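Local coordinates for protein fusolin (Unidentified entomopoxvirus, PDB 4OW5) that enhances the virulence of its virus, crystallises in vivo into viral spindles, and probably binds and oxidatively attacks chitin as a lytic polysaccharide monooxygenase, at residues G18-P23 and A58-F63; Q39-K44 and D107-D112; F149-T154 and T198-P203; Q208-V213 and Y226-V231. All blocks are in the same frame, centred on the assembly; numbering follows the deposited sequence.

Contact 1: residues G18-P23 and A58-F63; sequences GGFWWP and AAQYMF. With EDO (1,2-ethanediol), chain D.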
loop_
_atom_site.group_PDB
_atom_site.type_symbol
_atom_site.label_atom_id
_atom_site.label_comp_id
_atom_site.label_asym_id
_atom_site.label_seq_id
_atom_site.Cartn_x
_atom_site.Cartn_y
_atom_site.Cartn_z
ATOM N N GLY A 18 10.316 22.174 9.532
ATOM C CA GLY A 18 10.062 23.423 10.225
ATOM C C GLY A 18 8.611 23.709 10.502
ATOM O O GLY A 18 7.788 22.794 10.549
ATOM N N GLY A 19 8.319 24.997 10.661
ATOM C CA GLY A 19 6.995 25.490 10.996
ATOM C C GLY A 19 6.641 25.284 12.461
ATOM O O GLY A 19 5.523 25.595 12.840
ATOM N N PHE A 20 7.575 24.788 13.302
ATOM C CA PHE A 20 7.308 24.442 14.719
ATOM C C PHE A 20 7.821 25.498 15.716
ATOM O O PHE A 20 7.428 25.471 16.882
ATOM C CB PHE A 20 7.948 23.080 15.064
ATOM C CG PHE A 20 9.464 23.057 15.062
ATOM C CD1 PHE A 20 10.183 23.502 16.159
ATOM C CD2 PHE A 20 10.167 22.595 13.961
ATOM C CE1 PHE A 20 11.575 23.494 16.154
ATOM C CE2 PHE A 20 11.554 22.575 13.964
ATOM C CZ PHE A 20 12.253 23.028 15.061
ATOM N N TRP A 21 8.732 26.382 15.302
ATOM C CA TRP A 21 9.215 27.415 16.232
ATOM C C TRP A 21 8.117 28.405 16.585
ATOM O O TRP A 21 8.145 28.992 17.663
ATOM C CB TRP A 21 10.418 28.181 15.646
ATOM C CG TRP A 21 11.678 27.394 15.592
ATOM C CD1 TRP A 21 12.421 27.116 14.488
ATOM C CD2 TRP A 21 12.360 26.795 16.701
ATOM N NE1 TRP A 21 13.498 26.335 14.837
ATOM C CE2 TRP A 21 13.529 26.193 16.198
ATOM C CE3 TRP A 21 12.083 26.692 18.067
ATOM C CZ2 TRP A 21 14.387 25.438 17.010
ATOM C CZ3 TRP A 21 12.973 26.016 18.881
ATOM C CH2 TRP A 21 14.112 25.401 18.353
ATOM N N TRP A 22 7.179 28.613 15.668
ATOM C CA TRP A 22 6.102 29.576 15.841
ATOM C C TRP A 22 4.993 29.292 14.834
ATOM O O TRP A 22 5.333 29.019 13.682
ATOM C CB TRP A 22 6.642 31.011 15.620
ATOM C CG TRP A 22 5.708 32.048 16.142
ATOM C CD1 TRP A 22 4.672 32.624 15.467
ATOM C CD2 TRP A 22 5.525 32.381 17.518
ATOM N NE1 TRP A 22 3.904 33.366 16.328
ATOM C CE2 TRP A 22 4.406 33.235 17.598
ATOM C CE3 TRP A 22 6.200 32.037 18.696
ATOM C CZ2 TRP A 22 3.946 33.746 18.812
ATOM C CZ3 TRP A 22 5.781 32.595 19.891
ATOM C CH2 TRP A 22 4.656 33.425 19.944
ATOM N N PRO A 23 3.688 29.386 15.152
ATOM C CA PRO A 23 3.056 29.626 16.468
ATOM C C PRO A 23 3.408 28.532 17.496
ATOM O O PRO A 23 3.797 27.427 17.107
ATOM C CB PRO A 23 1.554 29.612 16.151
ATOM C CG PRO A 23 1.433 29.676 14.693
ATOM C CD PRO A 23 2.676 29.108 14.122
ATOM N N ALA A 58 8.711 22.325 25.608
ATOM C CA ALA A 58 8.818 20.865 25.673
ATOM C C ALA A 58 8.671 20.258 24.291
ATOM O O ALA A 58 9.509 19.440 23.903
ATOM C CB ALA A 58 7.774 20.299 26.626
ATOM N N ALA A 59 7.670 20.693 23.534
ATOM C CA ALA A 59 7.408 20.181 22.174
ATOM C C ALA A 59 8.499 20.638 21.189
ATOM O O ALA A 59 8.915 19.856 20.328
ATOM C CB ALA A 59 6.041 20.625 21.691
ATOM N N GLN A 60 8.980 21.876 21.324
ATOM C CA GLN A 60 10.038 22.373 20.430
ATOM C C GLN A 60 11.357 21.682 20.748
ATOM O O GLN A 60 12.106 21.398 19.815
ATOM C CB GLN A 60 10.196 23.900 20.479
ATOM C CG GLN A 60 9.004 24.584 19.873
ATOM C CD GLN A 60 8.959 26.068 20.074
ATOM O OE1 GLN A 60 9.812 26.655 20.720
ATOM N NE2 GLN A 60 7.934 26.694 19.516
ATOM N N TYR A 61 11.609 21.350 22.029
ATOM C CA TYR A 61 12.814 20.620 22.442
ATOM C C TYR A 61 12.856 19.246 21.769
ATOM O O TYR A 61 13.917 18.786 21.340
ATOM C CB TYR A 61 12.869 20.469 23.965
ATOM C CG TYR A 61 14.045 19.677 24.485
ATOM C CD1 TYR A 61 13.953 18.302 24.672
ATOM C CD2 TYR A 61 15.184 20.317 24.957
ATOM C CE1 TYR A 61 15.002 17.575 25.210
ATOM C CE2 TYR A 61 16.254 19.597 25.487
ATOM C CZ TYR A 61 16.143 18.229 25.651
ATOM O OH TYR A 61 17.168 17.521 26.223
ATOM N N MET A 62 11.707 18.594 21.668
ATOM C CA MET A 62 11.626 17.290 20.992
ATOM C C MET A 62 12.104 17.399 19.516
ATOM O O MET A 62 12.820 16.523 19.024
ATOM C CB MET A 62 10.180 16.772 21.090
ATOM C CG MET A 62 9.898 15.596 20.223
ATOM S SD MET A 62 8.199 14.945 20.327
ATOM C CE MET A 62 7.291 16.372 20.062
ATOM N N PHE A 63 11.708 18.452 18.809
ATOM C CA PHE A 63 12.122 18.639 17.406
ATOM C C PHE A 63 13.583 19.124 17.253
ATOM O O PHE A 63 14.324 18.647 16.369
ATOM C CB PHE A 63 11.196 19.664 16.712
ATOM C CG PHE A 63 9.893 19.133 16.186
ATOM C CD1 PHE A 63 9.068 18.360 16.976
ATOM C CD2 PHE A 63 9.419 19.535 14.957
ATOM C CE1 PHE A 63 7.844 17.894 16.489
ATOM C CE2 PHE A 63 8.171 19.139 14.507
ATOM C CZ PHE A 63 7.420 18.273 15.248
HETATM C C1 EDO D . 15.153 24.819 11.898
HETATM O O1 EDO D . 15.442 24.315 13.182
HETATM C C2 EDO D . 13.679 24.576 11.564
HETATM O O2 EDO D . 13.558 23.907 10.323
#
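Gln60 reaches from helix 52-64 toward the loop 18-23 and meets the irregular chain with its amide. Its CB lies off the rim of the six-membered part of the Trp21 indole, out of the ring plane, 3.8 Å from Trp21 CZ3. CG comes next, at the edge of the Phe20 ring, 4.0 Å from CD1. The chain is extended beyond CG (chi2 170°), which carries the amide out to the loop backbone, and its plane stands 74° from the indole. There OE1 lies at the indole edge, 3.5 Å from Trp21 CE3, while NE2 gives a weak, bent hydrogen bond of 2.9 Å to Phe20 O and a second weak one to Tyr38 OH.

Phe20 makes the apolar half of the contact. Phe63 CB stands over the centre of its ring, a CH-pi contact of 3.8 Å to the centroid, and Phe63 CD2 comes within 3.3 Å of Phe20 CD2. The two ring planes are inclined at 55°, so the pair is oblique. Phe20 CE1 in turn sits over the centre of the Trp21 indole, whose NE1 donates to O1 of a bound ethanediol at 3.3 Å.

The loop follows helix 10-17, and Phe20 is wedged between that helix, helix 52-64 and Tyr38 of helix 32-47, whereas Trp22, and in part Trp21, pack on the second subunit.

Contact 2: residues Q39-K44 and D107-D112; sequences QNVYNK and DKTGMD. With EDO (1,2-ethanediol), chain E; EDO (1,2-ethanediol), chain H.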
loop_
_atom_site.group_PDB
_atom_site.type_symbol
_atom_site.label_atom_id
_atom_site.label_comp_id
_atom_site.label_asym_id
_atom_site.label_seq_id
_atom_site.Cartn_x
_atom_site.Cartn_y
_atom_site.Cartn_z
ATOM N N GLN A 39 1.969 18.421 18.977
ATOM C CA GLN A 39 0.764 18.728 19.758
ATOM C C GLN A 39 0.498 17.730 20.874
ATOM O O GLN A 39 -0.030 18.132 21.913
ATOM C CB GLN A 39 -0.447 18.894 18.845
ATOM C CG GLN A 39 -0.277 20.206 18.055
ATOM C CD GLN A 39 -1.341 20.527 17.039
ATOM O OE1 GLN A 39 -2.239 19.739 16.752
ATOM N NE2 GLN A 39 -1.275 21.734 16.496
ATOM N N ASN A 40 0.933 16.487 20.745
ATOM C CA ASN A 40 0.758 15.557 21.842
ATOM C C ASN A 40 1.603 15.993 23.036
ATOM O O ASN A 40 1.120 16.004 24.173
ATOM C CB ASN A 40 1.132 14.114 21.451
ATOM C CG ASN A 40 -0.056 13.192 21.410
ATOM O OD1 ASN A 40 -1.172 13.602 21.097
ATOM N ND2 ASN A 40 0.112 11.966 21.843
ATOM N N VAL A 41 2.845 16.379 22.778
ATOM C CA VAL A 41 3.735 16.814 23.864
ATOM C C VAL A 41 3.242 18.151 24.419
ATOM O O VAL A 41 3.162 18.306 25.628
ATOM C CB VAL A 41 5.188 16.880 23.405
ATOM C CG1 VAL A 41 6.060 17.502 24.498
ATOM C CG2 VAL A 41 5.682 15.480 23.039
ATOM N N TYR A 42 2.918 19.095 23.552
ATOM C CA TYR A 42 2.361 20.385 23.953
ATOM C C TYR A 42 1.096 20.174 24.843
ATOM O O TYR A 42 1.028 20.695 25.958
ATOM C CB TYR A 42 2.015 21.188 22.691
ATOM C CG TYR A 42 1.447 22.572 22.925
ATOM C CD1 TYR A 42 0.089 22.813 22.810
ATOM C CD2 TYR A 42 2.283 23.659 23.132
ATOM C CE1 TYR A 42 -0.441 24.088 22.998
ATOM C CE2 TYR A 42 1.768 24.946 23.333
ATOM C CZ TYR A 42 0.401 25.152 23.276
ATOM O OH TYR A 42 -0.103 26.415 23.458
ATOM N N ASN A 43 0.162 19.349 24.388
ATOM C CA ASN A 43 -1.066 19.101 25.172
ATOM C C ASN A 43 -0.792 18.319 26.467
ATOM O O ASN A 43 -1.465 18.591 27.457
ATOM C CB ASN A 43 -2.128 18.397 24.339
ATOM C CG ASN A 43 -2.667 19.254 23.232
ATOM O OD1 ASN A 43 -2.589 20.465 23.278
ATOM N ND2 ASN A 43 -3.150 18.650 22.175
ATOM N N LYS A 44 0.208 17.421 26.501
ATOM C CA LYS A 44 0.578 16.662 27.707
ATOM C C LYS A 44 1.056 17.603 28.827
ATOM O O LYS A 44 0.632 17.471 29.981
ATOM C CB LYS A 44 1.657 15.636 27.388
ATOM C CG LYS A 44 1.990 14.668 28.535
ATOM C CD LYS A 44 3.073 13.707 28.008
ATOM C CE LYS A 44 3.593 12.728 29.022
ATOM N NZ LYS A 44 4.484 11.734 28.371
ATOM N N ASP A 107 11.021 15.029 26.962
ATOM C CA ASP A 107 9.917 14.181 26.516
ATOM C C ASP A 107 9.882 14.197 24.980
ATOM O O ASP A 107 9.616 15.238 24.378
ATOM C CB ASP A 107 8.588 14.633 27.102
ATOM C CG ASP A 107 7.433 13.693 26.785
ATOM O OD1 ASP A 107 7.455 13.055 25.703
ATOM O OD2 ASP A 107 6.512 13.596 27.607
ATOM N N LYS A 108 10.163 13.046 24.354
ATOM C CA LYS A 108 10.148 12.927 22.891
ATOM C C LYS A 108 9.084 11.929 22.449
ATOM O O LYS A 108 9.071 11.526 21.284
ATOM C CB LYS A 108 11.523 12.525 22.361
ATOM C CG LYS A 108 12.595 13.600 22.635
ATOM C CD LYS A 108 13.948 13.036 22.445
ATOM C CE LYS A 108 15.062 14.036 22.606
ATOM N NZ LYS A 108 15.955 13.594 23.704
ATOM N N THR A 109 8.150 11.596 23.340
ATOM C CA THR A 109 7.099 10.592 23.131
ATOM C C THR A 109 6.101 10.905 22.047
ATOM O O THR A 109 5.453 9.965 21.588
ATOM C CB THR A 109 6.343 10.250 24.399
ATOM O OG1 THR A 109 5.705 11.419 24.899
ATOM C CG2 THR A 109 7.226 9.633 25.429
ATOM N N GLY A 110 6.028 12.143 21.557
ATOM C CA GLY A 110 5.176 12.458 20.418
ATOM C C GLY A 110 5.615 11.681 19.191
ATOM O O GLY A 110 4.792 11.284 18.372
ATOM N N MET A 111 6.919 11.352 19.102
ATOM C CA MET A 111 7.458 10.606 17.965
ATOM C C MET A 111 7.034 9.137 17.971
ATOM O O MET A 111 7.242 8.471 16.958
ATOM C CB MET A 111 8.995 10.749 17.909
ATOM C CG MET A 111 9.446 12.204 17.616
ATOM S SD MET A 111 8.856 12.783 15.986
ATOM C CE MET A 111 9.099 14.566 16.131
ATOM N N ASP A 112 6.376 8.639 19.032
ATOM C CA ASP A 112 5.917 7.243 19.089
ATOM C C ASP A 112 4.406 7.108 18.871
ATOM O O ASP A 112 3.887 5.995 18.973
ATOM C CB ASP A 112 6.322 6.595 20.409
ATOM C CG ASP A 112 7.745 6.126 20.353
ATOM O OD1 ASP A 112 8.016 5.088 19.647
ATOM O OD2 ASP A 112 8.589 6.763 20.985
HETATM C C1 EDO E . -3.020 22.134 20.303
HETATM O O1 EDO E . -3.489 22.416 21.613
HETATM C C2 EDO E . -4.103 21.405 19.503
HETATM O O2 EDO E . -4.320 20.088 20.010
HETATM C C1 EDO H . 6.434 4.220 16.980
HETATM O O1 EDO H . 6.232 3.602 18.203
HETATM C C2 EDO H . 5.121 4.627 16.301
HETATM O O2 EDO H . 5.413 4.590 14.925
HETATM O O HOH W 1 2.747 11.094 22.619
HETATM O O HOH W 2 3.105 9.897 26.022
#
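Lys44 and Asp107 form the charged part of this contact, a salt bridge of 2.9 Å from NZ to OD2. The ammonium meets OD2 on its syn side, 16° out of the carboxylate plane. All the side-chain torsions of Lys44 are near 180°, and this full extension takes NZ from helix 32-47 across to the carboxylate.

Hydrogen bonds within 107-112 hold the other oxygen. Asp107 OD1 accepts from Thr109 N at 2.9 Å, closing an Asx turn, and also from Thr109 OG1 on the syn side, in a bond modelled doubtfully short. With Asp107 CG anti to its backbone N (chi1 -174°), the carboxylate can serve the turn with one oxygen and the helix with the other. The Asx turn leads into a short 3-10 segment, 109-112, in the long connection between helix 80-87 and strand 120-123.

Van der Waals contact comes mainly from Val41. Its CG2 rests on the backbone at the start of the 3-10 segment, 3.7 Å from Gly110 N. Gly110, which has no side chain, lets the helix come close, with Asn40 CA 5.6 Å from Gly110 CA.

Water supplies the remaining links. One molecule bridges Lys44 NZ and Thr109 OG1; another accepts from Asn40 ND2 and donates weakly to Thr109 O. The Asn40 amide is gripped chiefly by the second subunit, through Asp243 O and Ile245 N.

Contact 3: residues F149-T154 and T198-P203; sequences FEIYIT and TTVGIP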
loop_
_atom_site.group_PDB
_atom_site.type_symbol
_atom_site.label_atom_id
_atom_site.label_comp_id
_atom_site.label_asym_id
_atom_site.label_seq_id
_atom_site.Cartn_x
_atom_site.Cartn_y
_atom_site.Cartn_z
ATOM N N PHE A 149 27.062 0.032 15.134
ATOM C CA PHE A 149 25.661 0.208 14.753
ATOM C C PHE A 149 24.920 -1.083 14.766
ATOM O O PHE A 149 25.505 -2.148 14.568
ATOM C CB PHE A 149 25.546 0.776 13.332
ATOM C CG PHE A 149 25.872 2.234 13.200
ATOM C CD1 PHE A 149 27.189 2.667 13.141
ATOM C CD2 PHE A 149 24.862 3.179 13.074
ATOM C CE1 PHE A 149 27.486 4.016 13.022
ATOM C CE2 PHE A 149 25.160 4.522 12.945
ATOM C CZ PHE A 149 26.468 4.938 12.963
ATOM N N GLU A 150 23.620 -0.980 14.976
ATOM C CA GLU A 150 22.678 -2.069 14.794
ATOM C C GLU A 150 21.546 -1.518 14.005
ATOM O O GLU A 150 21.131 -0.393 14.268
ATOM C CB GLU A 150 22.194 -2.674 16.100
ATOM C CG GLU A 150 23.297 -3.289 16.903
ATOM C CD GLU A 150 22.833 -3.946 18.179
ATOM O OE1 GLU A 150 21.915 -3.391 18.819
ATOM O OE2 GLU A 150 23.416 -4.981 18.569
ATOM N N ILE A 151 21.085 -2.254 12.994
ATOM C CA ILE A 151 19.956 -1.828 12.166
ATOM C C ILE A 151 18.943 -2.943 12.221
ATOM O O ILE A 151 19.305 -4.124 12.096
ATOM C CB ILE A 151 20.368 -1.470 10.720
ATOM C CG1 ILE A 151 21.532 -0.451 10.703
ATOM C CG2 ILE A 151 19.151 -0.982 9.897
ATOM C CD1 ILE A 151 22.041 -0.100 9.280
ATOM N N TYR A 152 17.686 -2.558 12.433
ATOM C CA TYR A 152 16.544 -3.437 12.509
ATOM C C TYR A 152 15.477 -3.057 11.523
ATOM O O TYR A 152 15.354 -1.892 11.178
ATOM C CB TYR A 152 15.919 -3.410 13.906
ATOM C CG TYR A 152 16.866 -3.802 15.014
ATOM C CD1 TYR A 152 16.849 -5.084 15.544
ATOM C CD2 TYR A 152 17.734 -2.876 15.577
ATOM C CE1 TYR A 152 17.698 -5.451 16.576
ATOM C CE2 TYR A 152 18.588 -3.228 16.616
ATOM C CZ TYR A 152 18.588 -4.529 17.094
ATOM O OH TYR A 152 19.402 -4.923 18.118
ATOM N N ILE A 153 14.656 -4.030 11.126
ATOM C CA ILE A 153 13.501 -3.836 10.254
ATOM C C ILE A 153 12.281 -4.419 10.965
ATOM O O ILE A 153 12.368 -5.489 11.600
ATOM C CB ILE A 153 13.665 -4.423 8.823
ATOM C CG1 ILE A 153 12.447 -4.033 7.951
ATOM C CG2 ILE A 153 13.817 -5.964 8.844
ATOM C CD1 ILE A 153 12.607 -4.324 6.510
ATOM N N THR A 154 11.156 -3.728 10.862
ATOM C CA THR A 154 9.930 -4.240 11.448
ATOM C C THR A 154 9.487 -5.566 10.761
ATOM O O THR A 154 9.728 -5.785 9.572
ATOM C CB THR A 154 8.797 -3.231 11.423
ATOM O OG1 THR A 154 8.743 -2.620 10.134
ATOM C CG2 THR A 154 8.914 -2.190 12.538
ATOM N N THR A 198 26.916 2.640 4.823
ATOM C CA THR A 198 26.996 1.192 4.622
ATOM C C THR A 198 25.819 0.739 3.752
ATOM O O THR A 198 24.760 1.323 3.848
ATOM C CB THR A 198 27.006 0.450 5.993
ATOM O OG1 THR A 198 27.444 -0.884 5.808
ATOM C CG2 THR A 198 25.652 0.448 6.702
ATOM N N THR A 199 25.991 -0.321 2.967
ATOM C CA THR A 199 24.926 -0.931 2.189
ATOM C C THR A 199 24.408 -2.117 2.953
ATOM O O THR A 199 25.184 -2.990 3.367
ATOM C CB THR A 199 25.387 -1.320 0.783
ATOM O OG1 THR A 199 25.763 -0.130 0.107
ATOM C CG2 THR A 199 24.277 -1.995 -0.035
ATOM N N VAL A 200 23.077 -2.179 3.084
ATOM C CA VAL A 200 22.366 -3.292 3.701
ATOM C C VAL A 200 21.298 -3.704 2.734
ATOM O O VAL A 200 20.673 -2.825 2.124
ATOM C CB VAL A 200 21.757 -2.903 5.076
ATOM C CG1 VAL A 200 21.065 -4.096 5.731
ATOM C CG2 VAL A 200 22.814 -2.326 5.988
ATOM N N GLY A 201 21.107 -5.017 2.586
ATOM C CA GLY A 201 20.043 -5.564 1.778
ATOM C C GLY A 201 18.789 -5.474 2.609
ATOM O O GLY A 201 18.750 -6.013 3.706
ATOM N N ILE A 202 17.811 -4.722 2.153
ATOM C CA ILE A 202 16.548 -4.544 2.891
ATOM C C ILE A 202 15.539 -5.546 2.396
ATOM O O ILE A 202 15.228 -5.514 1.210
ATOM C CB ILE A 202 16.021 -3.101 2.708
ATOM C CG1 ILE A 202 17.098 -2.067 3.116
ATOM C CG2 ILE A 202 14.723 -2.892 3.500
ATOM C CD1 ILE A 202 17.545 -2.139 4.586
ATOM N N PRO A 203 14.978 -6.405 3.272
ATOM C CA PRO A 203 13.931 -7.334 2.811
ATOM C C PRO A 203 12.770 -6.546 2.225
ATOM O O PRO A 203 12.346 -5.541 2.795
ATOM C CB PRO A 203 13.519 -8.097 4.094
ATOM C CG PRO A 203 14.672 -7.900 5.035
ATOM C CD PRO A 203 15.243 -6.562 4.717
#
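Ile151 and Ile153 meet Val200, Ile202 and Pro203 between two layers of a beta sandwich, the fibronectin type III-like core of the protein. Strands 147-154 and 194-203 belong to different sheets; their segments here run nearly in the same direction, 15° apart, with axes 8.7 Å from each other. No hydrogen bond joins them, and the gap is spanned by branched side chains.

The bumps are chiefly the CD1 methyls of the two isoleucines. That of Ile151 passes alongside Val200, reaching CG2 at 4.0 Å, and lies more loosely, 4.5 Å, from Thr198 CG2. Ile153 has CG1 anti to its backbone N (chi1 -174°) and extends straight across the layer. Its CD1 enters the hollow formed by Ile202 and Pro203, and lies 3.9 Å from Ile202 CG2. It meets the proline tip to tip.

Neighbouring strands fill in the sides: Phe136 beside Ile151, Ile173 beside both Ile153 and Ile202, and Phe209 and Leu211 beside Ile153. The interior is thus apolar and well covered, while Glu150 and Tyr152 point from the opposite side of their strand. At the end of strand 194-203, Ile153 CD1 lies 3.9 Å from Pro203 CD.

Contact 4: residues Q208-V213 and Y226-V231; sequences QFVLYV and YNCADV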
loop_
_atom_site.group_PDB
_atom_site.type_symbol
_atom_site.label_atom_id
_atom_site.label_comp_id
_atom_site.label_asym_id
_atom_site.label_seq_id
_atom_site.Cartn_x
_atom_site.Cartn_y
_atom_site.Cartn_z
ATOM N N GLN A 208 4.126 -0.328 4.294
ATOM C CA GLN A 208 4.990 0.675 4.876
ATOM C C GLN A 208 5.613 0.083 6.144
ATOM O O GLN A 208 4.937 -0.613 6.897
ATOM C CB GLN A 208 4.216 1.955 5.156
ATOM C CG GLN A 208 5.077 2.996 5.779
ATOM C CD GLN A 208 4.480 4.362 5.801
ATOM O OE1 GLN A 208 3.589 4.711 5.015
ATOM N NE2 GLN A 208 4.931 5.153 6.730
ATOM N N PHE A 209 6.918 0.252 6.299
ATOM C CA PHE A 209 7.659 -0.336 7.401
ATOM C C PHE A 209 8.576 0.677 8.053
ATOM O O PHE A 209 8.696 1.818 7.606
ATOM C CB PHE A 209 8.455 -1.558 6.894
ATOM C CG PHE A 209 9.492 -1.277 5.846
ATOM C CD1 PHE A 209 9.142 -1.183 4.509
ATOM C CD2 PHE A 209 10.825 -1.122 6.192
ATOM C CE1 PHE A 209 10.115 -1.008 3.533
ATOM C CE2 PHE A 209 11.788 -0.867 5.227
ATOM C CZ PHE A 209 11.439 -0.855 3.898
ATOM N N VAL A 210 9.208 0.248 9.131
ATOM C CA VAL A 210 10.121 1.050 9.918
ATOM C C VAL A 210 11.465 0.356 9.959
ATOM O O VAL A 210 11.550 -0.877 10.097
ATOM C CB VAL A 210 9.559 1.337 11.372
ATOM C CG1 VAL A 210 10.657 1.822 12.337
ATOM C CG2 VAL A 210 8.421 2.324 11.327
ATOM N N LEU A 211 12.513 1.159 9.794
ATOM C CA LEU A 211 13.903 0.765 9.996
ATOM C C LEU A 211 14.319 1.427 11.299
ATOM O O LEU A 211 13.966 2.589 11.513
ATOM C CB LEU A 211 14.812 1.177 8.824
ATOM C CG LEU A 211 14.501 0.446 7.509
ATOM C CD1 LEU A 211 15.244 1.006 6.354
ATOM C CD2 LEU A 211 14.785 -1.024 7.622
ATOM N N TYR A 212 14.884 0.661 12.219
ATOM C CA TYR A 212 15.336 1.153 13.512
ATOM C C TYR A 212 16.861 1.085 13.566
ATOM O O TYR A 212 17.427 0.041 13.297
ATOM C CB TYR A 212 14.718 0.344 14.627
ATOM C CG TYR A 212 14.759 0.984 16.000
ATOM C CD1 TYR A 212 14.269 2.274 16.208
ATOM C CD2 TYR A 212 15.289 0.305 17.091
ATOM C CE1 TYR A 212 14.270 2.848 17.468
ATOM C CE2 TYR A 212 15.242 0.848 18.366
ATOM C CZ TYR A 212 14.760 2.129 18.549
ATOM O OH TYR A 212 14.672 2.616 19.820
ATOM N N VAL A 213 17.503 2.212 13.826
ATOM C CA VAL A 213 18.970 2.319 13.846
ATOM C C VAL A 213 19.423 2.723 15.236
ATOM O O VAL A 213 18.969 3.742 15.789
ATOM C CB VAL A 213 19.489 3.329 12.806
ATOM C CG1 VAL A 213 21.017 3.468 12.874
ATOM C CG2 VAL A 213 19.077 2.929 11.400
ATOM N N TYR A 226 19.187 6.246 19.103
ATOM C CA TYR A 226 18.153 5.387 18.548
ATOM C C TYR A 226 17.218 6.200 17.660
ATOM O O TYR A 226 16.620 7.170 18.125
ATOM C CB TYR A 226 17.368 4.717 19.671
ATOM C CG TYR A 226 18.215 3.906 20.634
ATOM C CD1 TYR A 226 18.251 2.519 20.565
ATOM C CD2 TYR A 226 18.962 4.526 21.629
ATOM C CE1 TYR A 226 19.011 1.767 21.466
ATOM C CE2 TYR A 226 19.728 3.786 22.535
ATOM C CZ TYR A 226 19.773 2.406 22.428
ATOM O OH TYR A 226 20.619 1.705 23.242
ATOM N N ASN A 227 17.075 5.819 16.398
ATOM C CA ASN A 227 16.189 6.526 15.457
ATOM C C ASN A 227 15.332 5.580 14.639
ATOM O O ASN A 227 15.847 4.594 14.099
ATOM C CB ASN A 227 16.998 7.334 14.444
ATOM C CG ASN A 227 17.740 8.566 14.870
ATOM O OD1 ASN A 227 18.223 9.263 14.005
ATOM N ND2 ASN A 227 17.759 8.969 16.121
ATOM N N CYS A 228 14.051 5.959 14.450
ATOM C CA CYS A 228 13.104 5.320 13.556
ATOM C C CYS A 228 13.149 6.006 12.220
ATOM O O CYS A 228 13.191 7.228 12.173
ATOM C CB CYS A 228 11.686 5.377 14.130
ATOM S SG CYS A 228 11.471 4.379 15.610
ATOM N N ALA A 229 13.105 5.238 11.136
ATOM C CA ALA A 229 12.999 5.761 9.774
ATOM C C ALA A 229 11.835 5.035 9.086
ATOM O O ALA A 229 11.793 3.808 9.082
ATOM C CB ALA A 229 14.277 5.552 9.019
ATOM N N ASP A 230 10.912 5.795 8.529
ATOM C CA ASP A 230 9.727 5.283 7.825
ATOM C C ASP A 230 10.054 5.091 6.339
ATOM O O ASP A 230 10.621 5.974 5.695
ATOM C CB ASP A 230 8.555 6.239 8.003
ATOM C CG ASP A 230 8.224 6.465 9.471
ATOM O OD1 ASP A 230 7.776 5.487 10.140
ATOM O OD2 ASP A 230 8.426 7.613 9.965
ATOM N N VAL A 231 9.710 3.953 5.808
ATOM C CA VAL A 231 10.040 3.557 4.434
ATOM C C VAL A 231 8.904 2.741 3.791
ATOM O O VAL A 231 8.231 1.953 4.455
ATOM C CB VAL A 231 11.365 2.704 4.414
ATOM C CG1 VAL A 231 11.858 2.402 2.982
ATOM C CG2 VAL A 231 12.487 3.323 5.238
HETATM O O HOH W 3 6.733 3.552 8.535
#
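Phe209 to Val213 pair with Asn227 to Val231 as the two arms of an antiparallel beta hairpin, at the middle of the mixed sheet of the fibronectin type III-like sandwich. Six backbone hydrogen bonds join them, two in each of the hydrogen-bonded pairs Phe209-Val231, Leu211-Ala229 and Val213-Asn227.

On the face of those pairs, turned to the other sheet, Val231 is the chief filler. Its CB lies over one face of the Phe209 ring, offset toward the rim, in a CH-pi contact of 3.9 Å to the centroid, and its CG2 leans on Leu211 CD1. Phe209 CG sits between its backbone N and carbonyl carbon (chi1 62°), which brings the ring back across the neighbouring strand and places Val231 O over a ring face as well.

The other face carries Val210, Tyr212, Cys228 and Asp230. The Tyr212 ring passes obliquely by the Cys228 sulfur, with SG 3.6 Å from CD1, and that sulfur is bonded to Cys93 in a disulfide tying the hairpin to the connection that follows helix 80-87. Tyr212 OH extends to Tyr226 CB and is hydrogen-bonded to Leu92 O. Asp230 OD1, salt-bridged to Arg10, also accepts from a water. That water donates to Phe209 O as well and accepts, at 3.0 Å, from Gln208 NE2, which also donates to Trp117 O.

The four contacts fall into two neighbouring pairs. Contacts 1 and 2, with centres 11 Å apart, lie on the successive helices 52-64 and 32-47, which pack together. Their segments alternate along the chain, and Met62 CE packs on Val41 CG2 at 3.5 Å, so they knit one cluster, which also touches the second subunit. Contacts 3 and 4, 10 Å apart, follow later in the chain and in series. Strands 147-154 and 209-217 are neighbours in one sheet; contact 4 joins two of its strands, and contact 3 packs that sheet against the other. Contacts 2 and 4 come within about 5 Å without touching, so helical region and sandwich adjoin within one monooxygenase-family domain.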